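Local coordinates for SPBc2 prophage-derived uncharacterized protein yorR (Bacillus subtilis, PDB 3KB2) that is of unknown function but binds a guanosine nucleotide and may be a P-loop kinase, possibly acting on deoxythymidylate, at residues E7-C12 with E130-V135; T16-L21 with Y27-G32; D54-I59 with K93-V98; Y144-G149 with A157-F162. All coordinates share one frame; numbering follows the deposited sequence.

Contact 1 of 4, residues E7-C12 with E130-V135. With G3D (guanosine-3'-monophosphate-5'-diphosphate), chain C.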
# COMPACT_ATOMS: atom_id res chain seq x y z
N GLU A 7 -4.82 11.56 -13.91
CA GLU A 7 -5.04 10.21 -13.44
C GLU A 7 -3.94 9.28 -13.92
O GLU A 7 -3.22 9.58 -14.86
CB GLU A 7 -6.41 9.69 -13.93
CG GLU A 7 -7.60 10.44 -13.35
CD GLU A 7 -7.91 10.00 -11.94
OE1 GLU A 7 -6.96 9.83 -11.15
OE2 GLU A 7 -9.11 9.84 -11.60
N GLY A 8 -3.83 8.14 -13.26
CA GLY A 8 -2.82 7.18 -13.63
C GLY A 8 -2.15 6.59 -12.40
O GLY A 8 -2.26 7.14 -11.30
N PRO A 9 -1.44 5.47 -12.57
CA PRO A 9 -0.74 4.79 -11.48
C PRO A 9 0.38 5.66 -10.91
O PRO A 9 0.74 6.69 -11.49
CB PRO A 9 -0.19 3.54 -12.16
CG PRO A 9 0.08 4.02 -13.56
CD PRO A 9 -1.19 4.78 -13.85
N ASP A 10 0.95 5.22 -9.79
CA ASP A 10 2.03 5.93 -9.12
C ASP A 10 3.29 6.09 -9.96
O ASP A 10 3.56 5.32 -10.88
CB ASP A 10 2.43 5.20 -7.84
CG ASP A 10 1.39 5.32 -6.76
OD1 ASP A 10 1.67 4.83 -5.64
OD2 ASP A 10 0.32 5.91 -7.01
N CYS A 11 4.07 7.11 -9.61
CA CYS A 11 5.32 7.38 -10.29
C CYS A 11 5.19 7.63 -11.78
O CYS A 11 6.02 7.18 -12.58
CB CYS A 11 6.28 6.22 -10.03
SG CYS A 11 6.68 6.04 -8.28
N CYS A 12 4.14 8.34 -12.17
CA CYS A 12 3.95 8.65 -13.58
C CYS A 12 3.93 10.15 -13.81
O CYS A 12 3.26 10.64 -14.72
CB CYS A 12 2.66 7.99 -14.10
SG CYS A 12 2.78 6.18 -14.27
N GLU A 130 -3.43 -2.50 -15.20
CA GLU A 130 -4.49 -2.99 -16.08
C GLU A 130 -5.83 -2.37 -15.75
O GLU A 130 -6.59 -2.04 -16.65
CB GLU A 130 -4.61 -4.51 -15.98
CG GLU A 130 -4.16 -5.26 -17.22
CD GLU A 130 -4.84 -4.77 -18.49
OE1 GLU A 130 -6.09 -4.66 -18.50
OE2 GLU A 130 -4.12 -4.50 -19.48
N LEU A 131 -6.12 -2.22 -14.46
CA LEU A 131 -7.37 -1.62 -14.01
C LEU A 131 -7.48 -0.20 -14.55
O LEU A 131 -8.53 0.20 -15.04
CB LEU A 131 -7.44 -1.59 -12.48
CG LEU A 131 -8.09 -2.80 -11.79
CD1 LEU A 131 -7.83 -2.79 -10.29
CD2 LEU A 131 -9.58 -2.74 -12.07
N TYR A 132 -6.38 0.55 -14.47
CA TYR A 132 -6.34 1.92 -14.96
C TYR A 132 -6.64 1.95 -16.45
O TYR A 132 -7.46 2.74 -16.91
CB TYR A 132 -4.98 2.57 -14.69
CG TYR A 132 -4.92 3.38 -13.41
CD1 TYR A 132 -4.22 2.93 -12.28
CD2 TYR A 132 -5.59 4.60 -13.32
CE1 TYR A 132 -4.20 3.68 -11.09
CE2 TYR A 132 -5.57 5.35 -12.14
CZ TYR A 132 -4.89 4.89 -11.04
OH TYR A 132 -4.91 5.64 -9.89
N ARG A 133 -6.00 1.09 -17.23
CA ARG A 133 -6.27 1.09 -18.66
C ARG A 133 -7.75 0.86 -18.91
O ARG A 133 -8.37 1.60 -19.67
CB ARG A 133 -5.45 0.03 -19.38
CG ARG A 133 -3.98 0.38 -19.45
CD ARG A 133 -3.36 -0.11 -20.72
NE ARG A 133 -3.40 -1.57 -20.83
CZ ARG A 133 -2.86 -2.26 -21.83
NH1 ARG A 133 -2.23 -1.62 -22.81
NH2 ARG A 133 -2.94 -3.58 -21.85
N GLU A 134 -8.30 -0.15 -18.26
CA GLU A 134 -9.70 -0.50 -18.42
C GLU A 134 -10.66 0.60 -17.98
O GLU A 134 -11.62 0.92 -18.68
CB GLU A 134 -10.01 -1.79 -17.65
CG GLU A 134 -11.26 -2.52 -18.10
CD GLU A 134 -11.46 -3.85 -17.38
OE1 GLU A 134 -12.30 -4.66 -17.84
OE2 GLU A 134 -10.79 -4.08 -16.35
N VAL A 135 -10.39 1.20 -16.82
CA VAL A 135 -11.25 2.27 -16.33
C VAL A 135 -11.13 3.51 -17.21
O VAL A 135 -12.12 4.22 -17.42
CB VAL A 135 -10.93 2.64 -14.86
CG1 VAL A 135 -9.50 3.13 -14.74
CG2 VAL A 135 -11.88 3.73 -14.37
PB G3D C . 3.41 10.63 -9.11
O1B G3D C . 3.28 9.41 -8.20
O2B G3D C . 2.70 10.59 -10.39
O3B G3D C . 2.92 11.97 -8.25
PA G3D C . 5.68 12.38 -9.28
O3A G3D C . 4.91 10.97 -9.35
O1A G3D C . 5.12 13.35 -10.20
O2A G3D C . 5.78 12.74 -7.79
O5' G3D C . 7.16 11.96 -9.92
C5' G3D C . 7.62 10.66 -9.35
C4' G3D C . 9.18 10.91 -9.61
O4' G3D C . 9.58 10.97 -10.99
C3' G3D C . 9.83 12.04 -9.00
O3' G3D C . 11.06 11.71 -8.41
C2' G3D C . 9.89 13.22 -10.01
O2' G3D C . 10.92 14.01 -9.81
C1' G3D C . 10.34 12.15 -11.28
N9 G3D C . 10.14 12.89 -12.58
C8 G3D C . 9.23 13.92 -12.74
N7 G3D C . 9.47 14.18 -14.05
C5 G3D C . 10.53 13.48 -14.62
C6 G3D C . 10.97 13.55 -15.80
O6 G3D C . 10.73 14.16 -16.89
N1 G3D C . 12.04 12.53 -16.02
C2 G3D C . 12.33 11.81 -14.99
N2 G3D C . 13.35 10.75 -15.25
N3 G3D C . 11.81 11.68 -13.78
C4 G3D C . 10.91 12.65 -13.67
P1 G3D C . 11.44 11.94 -7.13
O4P G3D C . 12.14 13.18 -7.01
O5P G3D C . 12.50 10.74 -6.91
O6P G3D C . 10.47 11.60 -6.00
O HOH W 1 -2.35 6.42 -8.23
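The ring of Tyr-132, reaching out from helix 122-137, lies with one face against the Gly-8 backbone and the Pro-9 ring. Two CH-pi contacts define the overlap: Gly-8 CA sits 3.9 Å from the Tyr-132 ring centroid, 24° off the ring normal, and Pro-9 CD sits 4.1 Å from the same centroid at 20°. Between them the peptide link passes over the rim, with Pro-9 N 3.6 Å from Tyr-132 CE1. The tyrosine therefore meets glycine backbone and proline ring together on a single side, in a buried setting. Its hydroxyl continues past Gly-8 to water 1, with Tyr-132 OH 3.1 Å from the water oxygen; that water also donates to Asp-10 OD2 at 3.0 Å. The first torsion of Asp-10 (-72°) sets its carboxyl carbon beside the backbone N, and the carboxylate swings back to the water although CB points away from the helix. Tyr-132 OH is bonded to Ser-66 as well, which in turn bonds Glu-7. Gly-8 opens a Walker A-like P-loop that runs on to Lys-14, and the loop's amides reach the nucleotide: Cys-11 N donates to G3D O1B at 2.8 Å, and Cys-12 N to G3D O2B at 3.2 Å. CH-pi packing on the side away from the phosphate and amide donors turned toward it are consistent with Tyr-132 supporting the P-loop from the second shell, without touching the nucleotide.

Contact 2 of 4, residues T16-L21 with Y27-G32. With G3D (guanosine-3'-monophosphate-5'-diphosphate), chain C.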
# COMPACT_ATOMS: atom_id res chain seq x y z
N THR A 16 4.23 16.12 -10.44
CA THR A 16 5.24 16.98 -11.05
C THR A 16 4.52 17.77 -12.14
O THR A 16 4.61 19.00 -12.19
CB THR A 16 6.36 16.13 -11.69
OG1 THR A 16 6.94 15.31 -10.67
CG2 THR A 16 7.45 17.02 -12.29
N VAL A 17 3.80 17.07 -13.02
CA VAL A 17 3.08 17.75 -14.08
C VAL A 17 2.16 18.80 -13.48
O VAL A 17 2.12 19.94 -13.92
CB VAL A 17 2.25 16.77 -14.93
CG1 VAL A 17 1.29 17.53 -15.83
CG2 VAL A 17 3.18 15.93 -15.78
N ALA A 18 1.43 18.40 -12.44
CA ALA A 18 0.50 19.28 -11.76
C ALA A 18 1.19 20.57 -11.30
O ALA A 18 0.65 21.68 -11.45
CB ALA A 18 -0.10 18.56 -10.56
N ALA A 19 2.38 20.43 -10.72
CA ALA A 19 3.14 21.57 -10.23
C ALA A 19 3.58 22.49 -11.36
O ALA A 19 3.58 23.71 -11.22
CB ALA A 19 4.36 21.08 -9.45
N LYS A 20 3.97 21.88 -12.49
CA LYS A 20 4.43 22.64 -13.65
C LYS A 20 3.26 23.35 -14.34
O LYS A 20 3.40 24.49 -14.80
CB LYS A 20 5.15 21.70 -14.64
CG LYS A 20 6.46 21.07 -14.11
CD LYS A 20 7.02 20.04 -15.09
CE LYS A 20 8.53 19.82 -14.93
NZ LYS A 20 8.94 19.50 -13.54
N LEU A 21 2.11 22.69 -14.39
CA LEU A 21 0.93 23.28 -15.01
C LEU A 21 0.42 24.42 -14.14
O LEU A 21 -0.01 25.45 -14.64
CB LEU A 21 -0.18 22.23 -15.18
CG LEU A 21 0.09 21.09 -16.18
CD1 LEU A 21 -1.03 20.05 -16.09
CD2 LEU A 21 0.19 21.65 -17.59
N TYR A 27 -3.11 27.64 -11.85
CA TYR A 27 -4.25 26.93 -11.29
C TYR A 27 -3.84 26.31 -9.97
O TYR A 27 -2.73 25.81 -9.83
CB TYR A 27 -4.72 25.81 -12.21
CG TYR A 27 -5.42 26.22 -13.49
CD1 TYR A 27 -5.80 27.55 -13.73
CD2 TYR A 27 -5.70 25.28 -14.47
CE1 TYR A 27 -6.44 27.91 -14.92
CE2 TYR A 27 -6.34 25.63 -15.65
CZ TYR A 27 -6.70 26.93 -15.88
OH TYR A 27 -7.29 27.24 -17.08
N PRO A 28 -4.72 26.34 -8.96
CA PRO A 28 -4.34 25.74 -7.68
C PRO A 28 -4.34 24.22 -7.90
O PRO A 28 -5.02 23.74 -8.80
CB PRO A 28 -5.48 26.15 -6.75
CG PRO A 28 -6.04 27.37 -7.37
CD PRO A 28 -5.98 27.09 -8.84
N ILE A 29 -3.60 23.49 -7.07
CA ILE A 29 -3.51 22.04 -7.17
C ILE A 29 -4.27 21.38 -6.00
O ILE A 29 -4.02 21.69 -4.84
CB ILE A 29 -2.06 21.55 -7.08
CG1 ILE A 29 -1.21 22.20 -8.17
CG2 ILE A 29 -2.02 20.03 -7.23
CD1 ILE A 29 0.27 21.81 -8.11
N ILE A 30 -5.16 20.45 -6.32
CA ILE A 30 -5.95 19.76 -5.30
C ILE A 30 -5.91 18.25 -5.51
O ILE A 30 -6.08 17.77 -6.62
CB ILE A 30 -7.43 20.24 -5.36
CG1 ILE A 30 -7.49 21.71 -4.95
CG2 ILE A 30 -8.32 19.37 -4.48
CD1 ILE A 30 -8.82 22.35 -5.21
N LYS A 31 -5.68 17.50 -4.43
CA LYS A 31 -5.66 16.04 -4.50
C LYS A 31 -7.11 15.58 -4.43
O LYS A 31 -7.83 15.94 -3.50
CB LYS A 31 -4.88 15.47 -3.31
CG LYS A 31 -3.44 15.94 -3.23
CD LYS A 31 -2.58 15.30 -4.31
CE LYS A 31 -1.70 14.18 -3.75
NZ LYS A 31 -2.46 13.01 -3.20
N GLY A 32 -7.54 14.78 -5.40
CA GLY A 32 -8.92 14.33 -5.41
C GLY A 32 -9.21 13.11 -4.56
O GLY A 32 -9.97 13.19 -3.58
PB G3D C . 3.41 10.63 -9.11
O1B G3D C . 3.28 9.41 -8.20
O2B G3D C . 2.70 10.59 -10.39
O3B G3D C . 2.92 11.97 -8.25
PA G3D C . 5.68 12.38 -9.28
O3A G3D C . 4.91 10.97 -9.35
O1A G3D C . 5.12 13.35 -10.20
O2A G3D C . 5.78 12.74 -7.79
O5' G3D C . 7.16 11.96 -9.92
C5' G3D C . 7.62 10.66 -9.35
C4' G3D C . 9.18 10.91 -9.61
O4' G3D C . 9.58 10.97 -10.99
C3' G3D C . 9.83 12.04 -9.00
O3' G3D C . 11.06 11.71 -8.41
C2' G3D C . 9.89 13.22 -10.01
O2' G3D C . 10.92 14.01 -9.81
C1' G3D C . 10.34 12.15 -11.28
N9 G3D C . 10.14 12.89 -12.58
C8 G3D C . 9.23 13.92 -12.74
N7 G3D C . 9.47 14.18 -14.05
C5 G3D C . 10.53 13.48 -14.62
C6 G3D C . 10.97 13.55 -15.80
O6 G3D C . 10.73 14.16 -16.89
N1 G3D C . 12.04 12.53 -16.02
C2 G3D C . 12.33 11.81 -14.99
N2 G3D C . 13.35 10.75 -15.25
N3 G3D C . 11.81 11.68 -13.78
C4 G3D C . 10.91 12.65 -13.67
P1 G3D C . 11.44 11.94 -7.13
O4P G3D C . 12.14 13.18 -7.01
O5P G3D C . 12.50 10.74 -6.91
O6P G3D C . 10.47 11.60 -6.00
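Helix 14-25 passes alongside the edge strand 29-31, the backbones coming nearest at Ala-18 and Ile-29, whose CA atoms are 6.7 Å apart. Ile-29 carries the contact, pointing at the helix and laying its delta methyl over the peptide that joins Ala-18 to Ala-19. Its CD1 stands 3.4 Å from Ala-18 O and 3.6 Å from Ala-19 CA, so it rests on helix backbone more than on side chains. The CG2 methyl faces the Ala-18 side chain, with Ile-29 CG2 4.1 Å from Ala-18 CB. In Ile-29 the CG1 arm is anti to the carbonyl carbon (chi1 -56°) and the chain beyond it is extended, which carries CD1 onto the helix backbone. Strand 3-7, this helix and strand 29-31 form a beta-alpha-beta crossover of the P-loop kinase type, in which strand 58-61 lies between the two strands in the sheet. Ile-59 of that strand packs on Ala-18 too. Two residues before Ala-18, at the nucleotide end of the segment, Thr-16 grips a single phosphate oxygen twice: Thr-16 N donates to G3D O1A at 2.9 Å, with an N-H...O angle of 151°, and Thr-16 OG1 donates to G3D O1A at 2.7 Å. The hydroxyl sits beside the backbone N, so both donors converge on that oxygen.

Contact 3 of 4, residues D54-I59 with K93-V98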
# COMPACT_ATOMS: atom_id res chain seq x y z
N ASP A 54 -17.61 21.24 -9.02
CA ASP A 54 -18.08 22.62 -9.17
C ASP A 54 -16.90 23.54 -9.48
O ASP A 54 -17.08 24.58 -10.11
CB ASP A 54 -18.79 23.09 -7.91
CG ASP A 54 -20.17 22.49 -7.77
OD1 ASP A 54 -20.95 22.58 -8.74
OD2 ASP A 54 -20.47 21.94 -6.69
N GLU A 55 -15.71 23.14 -9.04
CA GLU A 55 -14.51 23.92 -9.26
C GLU A 55 -14.16 24.04 -10.73
O GLU A 55 -14.62 23.26 -11.57
CB GLU A 55 -13.32 23.30 -8.51
CG GLU A 55 -13.10 23.78 -7.06
CD GLU A 55 -12.78 25.27 -6.95
OE1 GLU A 55 -12.08 25.67 -5.98
OE2 GLU A 55 -13.23 26.05 -7.83
N ASP A 56 -13.34 25.04 -11.04
CA ASP A 56 -12.87 25.27 -12.40
C ASP A 56 -11.56 26.03 -12.30
O ASP A 56 -11.31 26.72 -11.32
CB ASP A 56 -13.91 26.06 -13.21
CG ASP A 56 -13.59 26.08 -14.70
OD1 ASP A 56 -12.94 25.14 -15.20
OD2 ASP A 56 -13.98 27.04 -15.39
N ASN A 57 -10.72 25.87 -13.32
CA ASN A 57 -9.41 26.51 -13.35
C ASN A 57 -8.54 25.99 -12.22
O ASN A 57 -7.88 26.75 -11.51
CB ASN A 57 -9.54 28.03 -13.27
CG ASN A 57 -10.28 28.61 -14.47
OD1 ASN A 57 -10.00 28.24 -15.62
ND2 ASN A 57 -11.22 29.52 -14.21
N VAL A 58 -8.57 24.68 -12.04
CA VAL A 58 -7.77 24.04 -11.01
C VAL A 58 -7.28 22.74 -11.59
O VAL A 58 -7.76 22.29 -12.62
CB VAL A 58 -8.57 23.76 -9.72
CG1 VAL A 58 -9.38 24.99 -9.33
CG2 VAL A 58 -9.46 22.55 -9.91
N ILE A 59 -6.30 22.15 -10.92
CA ILE A 59 -5.71 20.89 -11.34
C ILE A 59 -6.02 19.87 -10.26
O ILE A 59 -5.68 20.08 -9.10
CB ILE A 59 -4.19 21.03 -11.48
CG1 ILE A 59 -3.86 22.08 -12.54
CG2 ILE A 59 -3.58 19.68 -11.82
CD1 ILE A 59 -2.44 22.61 -12.46
N LYS A 93 -18.11 17.87 -18.22
CA LYS A 93 -17.74 17.53 -19.59
C LYS A 93 -17.38 18.75 -20.44
O LYS A 93 -16.56 18.65 -21.35
CB LYS A 93 -18.88 16.76 -20.26
CG LYS A 93 -20.16 17.57 -20.49
CD LYS A 93 -21.38 16.67 -20.73
CE LYS A 93 -22.61 17.49 -21.12
NZ LYS A 93 -22.81 18.66 -20.22
N ALA A 94 -17.97 19.90 -20.14
CA ALA A 94 -17.72 21.11 -20.91
C ALA A 94 -16.56 21.96 -20.41
O ALA A 94 -16.36 23.08 -20.87
CB ALA A 94 -18.98 21.96 -20.95
N LYS A 95 -15.79 21.44 -19.47
CA LYS A 95 -14.71 22.23 -18.94
C LYS A 95 -13.57 21.33 -18.51
O LYS A 95 -12.51 21.80 -18.13
CB LYS A 95 -15.20 22.99 -17.72
CG LYS A 95 -15.78 22.07 -16.66
CD LYS A 95 -15.94 22.79 -15.33
CE LYS A 95 -16.77 21.97 -14.35
NZ LYS A 95 -16.84 22.64 -13.02
N ALA A 96 -13.80 20.03 -18.58
CA ALA A 96 -12.80 19.11 -18.13
C ALA A 96 -11.85 18.62 -19.20
O ALA A 96 -12.21 18.47 -20.36
CB ALA A 96 -13.46 17.92 -17.44
N LYS A 97 -10.61 18.40 -18.77
CA LYS A 97 -9.55 17.87 -19.61
C LYS A 97 -9.03 16.71 -18.77
O LYS A 97 -8.39 16.93 -17.74
CB LYS A 97 -8.44 18.90 -19.83
CG LYS A 97 -8.43 19.55 -21.21
CD LYS A 97 -9.76 20.24 -21.53
CE LYS A 97 -9.67 21.07 -22.81
NZ LYS A 97 -9.32 20.26 -24.01
N VAL A 98 -9.34 15.49 -19.20
CA VAL A 98 -8.93 14.30 -18.47
C VAL A 98 -7.61 13.75 -18.97
O VAL A 98 -7.51 13.29 -20.10
CB VAL A 98 -9.99 13.18 -18.58
CG1 VAL A 98 -9.56 12.00 -17.73
CG2 VAL A 98 -11.33 13.70 -18.12
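The carboxylate of Asp-56 and the peptide carbonyl of Glu-55 are the flat groups that Lys-95 meets: its aliphatic chain passes over one face of the carboxylate, Lys-95 CD 3.8 Å from Asp-56 OD1, and its ammonium end reaches the carbonyl. Lys-95 NZ comes to Glu-55 O at 2.7 Å from a position tilted 35° out of the carbonyl plane, making a C=O...N angle of 144°. The Asp-56 and Lys-95 side chains cross obliquely. No salt bridge results, since Asp-56 OD1 and Lys-95 NZ remain 5.1 Å apart; the opposite charges may still attract weakly. The lysine starts with CG between its backbone N and carbonyl carbon (chi1 57°) and then runs fully extended, which delivers NZ to the loop before strand 58-61. There it also donates to Ala-53 O, so carbonyls two residues apart, of Ala-53 and Glu-55, hold the ammonium, while Asp-54 pairs its own carboxylate with Lys-91. Backbone bonds tie Lys-95 to Leu-3 and Val-58 to Ile-4, placing the first strand between the two segments. The lysine thus bridges the loops leading into strands 58-61 and 96-102 at the surface, at the strand-starting end of the 2-3-1-4-5 parallel sheet of P-loop kinases.

Contact 4 of 4, residues Y144-G149 with A157-F162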
# COMPACT_ATOMS: atom_id res chain seq x y z
N TYR A 144 -6.82 12.11 -22.62
CA TYR A 144 -5.55 12.23 -23.32
C TYR A 144 -4.53 11.46 -22.51
O TYR A 144 -4.42 11.65 -21.30
CB TYR A 144 -5.10 13.69 -23.44
CG TYR A 144 -6.16 14.65 -23.92
CD1 TYR A 144 -7.06 15.21 -23.02
CD2 TYR A 144 -6.24 15.01 -25.26
CE1 TYR A 144 -8.01 16.12 -23.44
CE2 TYR A 144 -7.20 15.92 -25.70
CZ TYR A 144 -8.08 16.47 -24.78
OH TYR A 144 -9.03 17.39 -25.18
N SER A 145 -3.78 10.59 -23.18
CA SER A 145 -2.79 9.77 -22.52
C SER A 145 -1.37 10.09 -22.96
O SER A 145 -1.12 10.48 -24.10
CB SER A 145 -3.07 8.29 -22.81
OG SER A 145 -2.83 7.99 -24.17
N TRP A 146 -0.43 9.88 -22.04
CA TRP A 146 0.98 10.12 -22.26
C TRP A 146 1.79 9.01 -21.59
O TRP A 146 1.59 8.72 -20.40
CB TRP A 146 1.38 11.47 -21.67
CG TRP A 146 1.16 12.64 -22.59
CD1 TRP A 146 2.00 13.08 -23.57
CD2 TRP A 146 0.00 13.49 -22.64
NE1 TRP A 146 1.45 14.16 -24.22
CE2 TRP A 146 0.22 14.43 -23.67
CE3 TRP A 146 -1.19 13.55 -21.91
CZ2 TRP A 146 -0.71 15.42 -24.00
CZ3 TRP A 146 -2.12 14.54 -22.24
CH2 TRP A 146 -1.88 15.46 -23.27
N ASP A 147 2.67 8.39 -22.36
CA ASP A 147 3.54 7.32 -21.85
C ASP A 147 4.73 8.03 -21.21
O ASP A 147 5.63 8.48 -21.91
CB ASP A 147 4.00 6.44 -23.02
CG ASP A 147 4.91 5.30 -22.59
OD1 ASP A 147 5.39 4.57 -23.49
OD2 ASP A 147 5.14 5.11 -21.37
N THR A 148 4.72 8.12 -19.88
CA THR A 148 5.78 8.79 -19.13
C THR A 148 7.13 8.10 -19.28
O THR A 148 8.15 8.57 -18.78
CB THR A 148 5.40 8.90 -17.64
OG1 THR A 148 5.38 7.60 -17.06
CG2 THR A 148 4.03 9.52 -17.49
N GLY A 149 7.13 6.97 -19.98
CA GLY A 149 8.36 6.24 -20.19
C GLY A 149 9.15 6.86 -21.33
O GLY A 149 10.34 6.61 -21.47
N ALA A 157 3.50 18.76 -19.73
CA ALA A 157 2.90 20.03 -19.32
C ALA A 157 2.76 20.97 -20.52
O ALA A 157 1.74 21.63 -20.69
CB ALA A 157 3.72 20.67 -18.22
N LYS A 158 3.79 21.03 -21.36
CA LYS A 158 3.74 21.88 -22.55
C LYS A 158 2.59 21.45 -23.45
O LYS A 158 1.84 22.29 -23.94
CB LYS A 158 5.08 21.81 -23.29
CG LYS A 158 5.08 22.38 -24.70
CD LYS A 158 6.48 22.31 -25.31
CE LYS A 158 6.52 22.94 -26.70
NZ LYS A 158 6.02 24.35 -26.66
N ASP A 159 2.42 20.14 -23.65
CA ASP A 159 1.32 19.65 -24.49
C ASP A 159 -0.04 20.04 -23.91
O ASP A 159 -0.93 20.46 -24.64
CB ASP A 159 1.35 18.13 -24.63
CG ASP A 159 2.14 17.67 -25.85
OD1 ASP A 159 2.70 18.53 -26.57
OD2 ASP A 159 2.20 16.45 -26.08
N ILE A 160 -0.19 19.88 -22.60
CA ILE A 160 -1.44 20.21 -21.94
C ILE A 160 -1.69 21.72 -21.97
O ILE A 160 -2.83 22.16 -22.13
CB ILE A 160 -1.43 19.69 -20.48
CG1 ILE A 160 -1.47 18.15 -20.49
CG2 ILE A 160 -2.60 20.28 -19.71
CD1 ILE A 160 -1.32 17.51 -19.12
N ILE A 161 -0.62 22.50 -21.83
CA ILE A 161 -0.76 23.96 -21.86
C ILE A 161 -1.27 24.36 -23.24
O ILE A 161 -2.12 25.24 -23.39
CB ILE A 161 0.59 24.64 -21.59
CG1 ILE A 161 0.98 24.40 -20.12
CG2 ILE A 161 0.50 26.15 -21.88
CD1 ILE A 161 2.36 24.82 -19.77
N PHE A 162 -0.74 23.67 -24.25
CA PHE A 162 -1.14 23.90 -25.63
C PHE A 162 -2.64 23.65 -25.80
O PHE A 162 -3.33 24.44 -26.43
CB PHE A 162 -0.36 22.97 -26.55
CG PHE A 162 -0.97 22.83 -27.91
CD1 PHE A 162 -0.82 23.84 -28.86
CD2 PHE A 162 -1.73 21.70 -28.23
CE1 PHE A 162 -1.43 23.74 -30.11
CE2 PHE A 162 -2.35 21.59 -29.47
CZ PHE A 162 -2.20 22.61 -30.42
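Trp-146 turns its indole from strand 143-147, the last strand of the parallel P-loop kinase sheet, onto helix 153-166, which follows it in the chain and packs on the sheet. The ring presents its N-H edge to Asp-159: Trp-146 NE1 donates to Asp-159 OD2 at 3.0 Å, with an N-H...O angle of 151°. The acceptor lies close to the indole plane and accepts the hydrogen bond through its anti lone pair, the one turned away from the other carboxylate oxygen. Ring and carboxylate planes stand 47° apart, so the two groups are neither stacked nor coplanar. Alongside the bond, Asp-159 CB comes within 3.5 Å of Trp-146 CZ2, so the same residue meets both the polar and the benzo part of the indole. The bond helps to set the rotation of the ring, together with Trp-151, which meets it edge-to-face. In the strand, Trp-146 CG sits anti to its own carbonyl carbon, which sends the ring across the 9.8 Å that separates the CA atoms of Trp-146 and Asp-159. At the end of the strand, Asp-147 OD2 accepts from Gly-149 N at 3.1 Å, closing an Asx turn. The far corner of the indole meets the helix obliquely, with Trp-146 CH2 3.9 Å from Ile-160 CG1.

Overall arrangement
Contacts 2, 3 and 4 reach the same five-stranded parallel sheet; contact 1 lies in the loop that follows strand 3-7. They differ in burial and chemistry. Contact 1 is buried and joins the P-loop to a helix by ring packing and a water; contacts 2 and 4 are partly buried, the one apolar, the other a hydrogen bond beside one apolar contact. Contact 3 lies at the surface and relies on a charged amine and carbonyls. Contacts 1 and 2 share the nucleotide, although their centres are about 18 Å apart. Strand pairing links contact 2 to contact 3 through Ile-59, and contact 3 to contact 4 through Val-98 and Tyr-144, while Leu-21 packs helix 14-25 against helix 153-166.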